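Local coordinates for putative hydrolase (Chromobacterium violaceum, PDB 3MCW) that probably acts as a hydrolase of the isochorismatase family, at the interface of chains A and B. Coordinates in Å, arbitrary orientation; residue numbers count along the deposited sequence, not the author numbering. Chains: chain A/B, Putative hydrolase.

Contact 1: the interface of chains A and B. Residues chain A 155-157; chain B 164, 167-169, 171.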
# COMPACT_ATOMS: atom_id res chain seq x y z
N ASP A 155 13.79 -7.78 7.58
CA ASP A 155 13.26 -8.06 6.24
C ASP A 155 13.11 -9.56 6.05
O ASP A 155 13.49 -10.37 6.90
CB ASP A 155 14.08 -7.34 5.15
CG ASP A 155 15.41 -7.98 4.81
OD1 ASP A 155 15.67 -9.14 5.15
OD2 ASP A 155 16.18 -7.29 4.11
N TRP A 156 12.52 -9.97 4.93
CA TRP A 156 12.19 -11.37 4.71
C TRP A 156 13.42 -12.25 4.52
O TRP A 156 13.31 -13.47 4.52
CB TRP A 156 11.32 -11.49 3.44
CG TRP A 156 10.56 -12.74 3.37
CD1 TRP A 156 10.70 -13.84 2.49
CD2 TRP A 156 9.46 -13.04 4.17
NE1 TRP A 156 9.79 -14.77 2.78
CE2 TRP A 156 8.98 -14.32 3.79
CE3 TRP A 156 8.81 -12.37 5.19
CZ2 TRP A 156 7.93 -14.96 4.44
CZ3 TRP A 156 7.75 -13.02 5.85
CH2 TRP A 156 7.32 -14.30 5.46
N HIS A 157 14.58 -11.65 4.33
CA HIS A 157 15.83 -12.35 4.17
C HIS A 157 16.70 -12.25 5.42
O HIS A 157 17.90 -12.49 5.37
CB HIS A 157 16.56 -11.86 2.92
CG HIS A 157 15.77 -12.01 1.63
ND1 HIS A 157 16.10 -11.33 0.47
CD2 HIS A 157 14.65 -12.72 1.34
CE1 HIS A 157 15.24 -11.67 -0.49
NE2 HIS A 157 14.34 -12.52 0.01
N ASP B 164 16.63 -7.59 -4.50
CA ASP B 164 16.40 -8.54 -3.42
C ASP B 164 16.02 -7.86 -2.11
O ASP B 164 15.13 -8.32 -1.41
CB ASP B 164 17.64 -9.45 -3.21
CG ASP B 164 18.00 -10.21 -4.47
OD1 ASP B 164 18.63 -9.61 -5.35
OD2 ASP B 164 17.58 -11.35 -4.64
N HIS B 167 12.49 -6.31 -2.47
CA HIS B 167 11.55 -7.43 -2.35
C HIS B 167 11.37 -7.86 -0.90
O HIS B 167 10.27 -8.03 -0.42
CB HIS B 167 12.11 -8.56 -3.23
CG HIS B 167 11.25 -9.77 -3.35
ND1 HIS B 167 10.29 -9.94 -4.34
CD2 HIS B 167 11.28 -10.91 -2.62
CE1 HIS B 167 9.77 -11.15 -4.19
NE2 HIS B 167 10.35 -11.77 -3.16
N ALA B 168 12.50 -8.07 -0.22
CA ALA B 168 12.48 -8.56 1.16
C ALA B 168 11.80 -7.59 2.10
O ALA B 168 11.13 -8.02 3.04
CB ALA B 168 13.91 -8.85 1.63
N MSE B 169 11.99 -6.29 1.88
CA MSE B 169 11.35 -5.30 2.76
C MSE B 169 9.83 -5.28 2.49
O MSE B 169 9.04 -5.23 3.43
CB MSE B 169 12.05 -3.92 2.64
CG MSE B 169 13.45 -3.89 3.29
SE MSE B 169 14.44 -2.17 3.23
CE MSE B 169 13.57 -1.43 4.72
N LEU B 171 7.97 -7.80 1.37
CA LEU B 171 7.38 -9.01 1.93
C LEU B 171 7.23 -8.89 3.45
O LEU B 171 6.25 -9.36 4.01
CB LEU B 171 8.21 -10.26 1.58
CG LEU B 171 8.27 -10.67 0.11
CD1 LEU B 171 9.08 -11.95 0.02
CD2 LEU B 171 6.91 -10.79 -0.53
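Two aromatic rings of one loop lie against a single helix of the partner: the indole of A:Trp156 and the imidazole of A:His157 each turn a face to side chains of helix 163-174 of chain B. Over the centre of the imidazole sits the methyl of B:Ala168, its CB 3.6 Å from the ring centroid of A:His157 in a CH-pi contact. The indole receives B:Leu171 instead. CD1 of B:Leu171 stands above the five-membered ring of A:Trp156, 3.8 Å from its centroid, while CB of the same leucine meets the same ring system nearer the rim, and the two side chains cross at about a right angle. The indole is placed there by a first torsion that sets CG anti to the backbone N (chi1 -160°).

The B:Ala168 methyl has a second flat neighbour, the carboxylate of A:Asp155, whose CG comes within 3.6 Å of CB of B:Ala168. One small side chain is therefore packed between carboxylate and imidazole. Alongside, CB of A:Asp155 also brushes CG of selenomethionine B:Met169 at 4.0 Å.

The loop is also tied to the helix by its backbone. N of A:Trp156 donates to the carbonyl O of B:Ala168 at 3.0 Å, a fairly straight bond (158° at the hydrogen) whose donor stands above the carbonyl plane by 47°. Within chain A, the backbone N of A:His157 donates to the carboxylate OD1 of A:Asp155 at 2.9 Å, a bent bond met from above the carboxylate plane, which probably helps hold the loop that presents both rings.

The ionisable groups here do not touch: ND1 of A:His157 remains 5.3 Å from the carboxylate OD2 of B:Asp164, a separation at which the acid might still favour a protonated imidazole, although the imidazole of B:His167, about as near, would oppose this if it were protonated. CE1 of A:His157 does approach that aspartate's backbone, lying 3.5 Å from the carbonyl O of B:Asp164.

Contact 2: the interface of chains A and B. Residues chain A 95-97, 100, 125, 129; chain B 133, 136, 178.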
# COMPACT_ATOMS: atom_id res chain seq x y z
N THR A 95 -9.02 -1.32 9.92
CA THR A 95 -7.97 -1.91 9.09
C THR A 95 -6.89 -0.86 8.88
O THR A 95 -6.97 0.24 9.38
CB THR A 95 -8.47 -2.40 7.70
OG1 THR A 95 -7.56 -3.37 7.24
CG2 THR A 95 -8.40 -1.32 6.61
N ASN A 96 -5.89 -1.17 8.06
CA ASN A 96 -4.79 -0.24 7.90
C ASN A 96 -5.15 1.02 7.14
O ASN A 96 -4.79 2.12 7.52
CB ASN A 96 -3.60 -0.94 7.26
CG ASN A 96 -3.23 -2.17 8.03
OD1 ASN A 96 -3.57 -3.28 7.67
ND2 ASN A 96 -2.59 -1.96 9.17
N SER A 97 -5.82 0.86 6.00
CA SER A 97 -6.20 2.02 5.21
C SER A 97 -7.36 2.78 5.83
O SER A 97 -8.40 2.21 6.09
CB SER A 97 -6.60 1.59 3.80
OG SER A 97 -7.09 2.77 3.14
N ILE A 100 -11.02 2.26 4.13
CA ILE A 100 -11.76 1.01 4.08
C ILE A 100 -12.67 0.89 5.27
O ILE A 100 -12.26 0.95 6.42
CB ILE A 100 -10.84 -0.19 3.88
CG1 ILE A 100 -10.25 -0.12 2.44
CG2 ILE A 100 -11.64 -1.50 4.09
CD1 ILE A 100 -9.23 -1.16 2.09
N ASN A 125 3.14 1.16 7.56
CA ASN A 125 1.96 0.35 7.76
C ASN A 125 0.71 1.19 7.44
O ASN A 125 0.39 1.34 6.26
CB ASN A 125 1.98 -0.37 9.10
CG ASN A 125 0.95 -1.48 9.15
OD1 ASN A 125 0.43 -1.90 8.11
ND2 ASN A 125 0.69 -1.98 10.31
N ALA A 129 -0.45 2.44 3.73
CA ALA A 129 -1.68 1.84 3.17
C ALA A 129 -2.65 2.93 2.75
O ALA A 129 -3.28 2.89 1.68
CB ALA A 129 -2.34 0.92 4.19
N MSE B 133 -4.59 -3.67 -0.40
CA MSE B 133 -6.03 -3.46 -0.48
C MSE B 133 -6.80 -4.76 -0.33
O MSE B 133 -7.82 -4.80 0.35
CB MSE B 133 -6.45 -2.77 -1.74
CG MSE B 133 -6.20 -1.31 -1.71
SE MSE B 133 -7.00 -0.34 -3.20
CE MSE B 133 -8.89 -0.77 -2.87
N ASN B 136 -6.98 -5.75 3.35
CA ASN B 136 -7.82 -4.85 4.13
C ASN B 136 -9.30 -4.95 3.74
O ASN B 136 -10.15 -4.71 4.60
CB ASN B 136 -7.36 -3.41 3.99
CG ASN B 136 -6.06 -3.04 4.76
OD1 ASN B 136 -5.69 -1.87 4.72
ND2 ASN B 136 -5.43 -3.98 5.45
N TYR B 178 -1.26 -8.23 5.94
CA TYR B 178 -2.07 -8.16 4.72
C TYR B 178 -2.29 -9.49 4.01
O TYR B 178 -3.21 -9.60 3.21
CB TYR B 178 -1.45 -7.18 3.74
CG TYR B 178 -1.30 -5.78 4.27
CD1 TYR B 178 -2.32 -4.84 4.18
CD2 TYR B 178 -0.11 -5.37 4.87
CE1 TYR B 178 -2.17 -3.53 4.63
CE2 TYR B 178 0.05 -4.07 5.36
CZ TYR B 178 -0.98 -3.16 5.24
OH TYR B 178 -0.83 -1.85 5.69
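The loop that follows strand 89-93 of chain A and the start of helix 123-136 of the same chain together receive two side chains of chain B: B:Asn136, from the end of its helix 123-137, and B:Tyr178, from a loop. In the isochorismatase family both receiving segments adjoin the catalytic site.

B:Asn136 uses both ends of its amide. ND2 donates to the side-chain OD1 of A:Asn96 at 3.0 Å, arriving in the carbonyl plane on a lone pair, with the two amides 27° from parallel. The other end, OD1 of B:Asn136, accepts from the backbone N of A:Ser97, again at 3.0 Å but with the donor tilted out of the carbonyl plane. Gripped at both tips, the amide has its rotation fixed and its O and N ends told apart. The hydroxyl OG1 of A:Thr95 lies over the C-N bond of this amide, 2.8 Å from ND2 of B:Asn136; it meets the face, so any hydrogen bond there would be poorly directed. At the stem, CD1 of A:Ile100 packs on CB of B:Asn136 at 3.5 Å.

B:Tyr178 arrives tip first. Its phenol OH donates to the side-chain OD1 of A:Asn125 at 2.7 Å, nearly in line with the acceptor's C=O (159°), amide and ring being almost perpendicular. With CG of A:Asn125 anti to the backbone N (chi1 -165°), OD1 is brought to the phenol. The side chains of A:Asn96 and B:Tyr178 reach toward each other tip to tip, the amide OD1 of A:Asn96 lying 3.4 Å from CE1 of B:Tyr178 at the ring's rim, while its CB also lies against the phenol oxygen. The methyl CB of A:Ala129 closes on OH of B:Tyr178 at 3.5 Å.

A:Asn96 thus touches both B:Asn136 and B:Tyr178. The contact joins the subunits by directional polar bonds and probably steadies, from the neighbouring chain, the segments that frame the active site.

The centres of contact 1 and contact 2 lie about 19 Å apart on one interface, and they have no residue in common. Chain B links them: helix 163-174, which receives the loop in contact 1, ends four residues before the tyrosine used in contact 2. The corresponding helix, 123-136 in A and 123-137 in B, serves contact 2 from both chains, through its start in A and its end in B. Because the interface is two-fold symmetric, each contact recurs with the chains exchanged. Largely apolar ring packing in contact 1 complements polar recognition in contact 2, consistent with a stable dimer, though the structure alone does not prove one in solution.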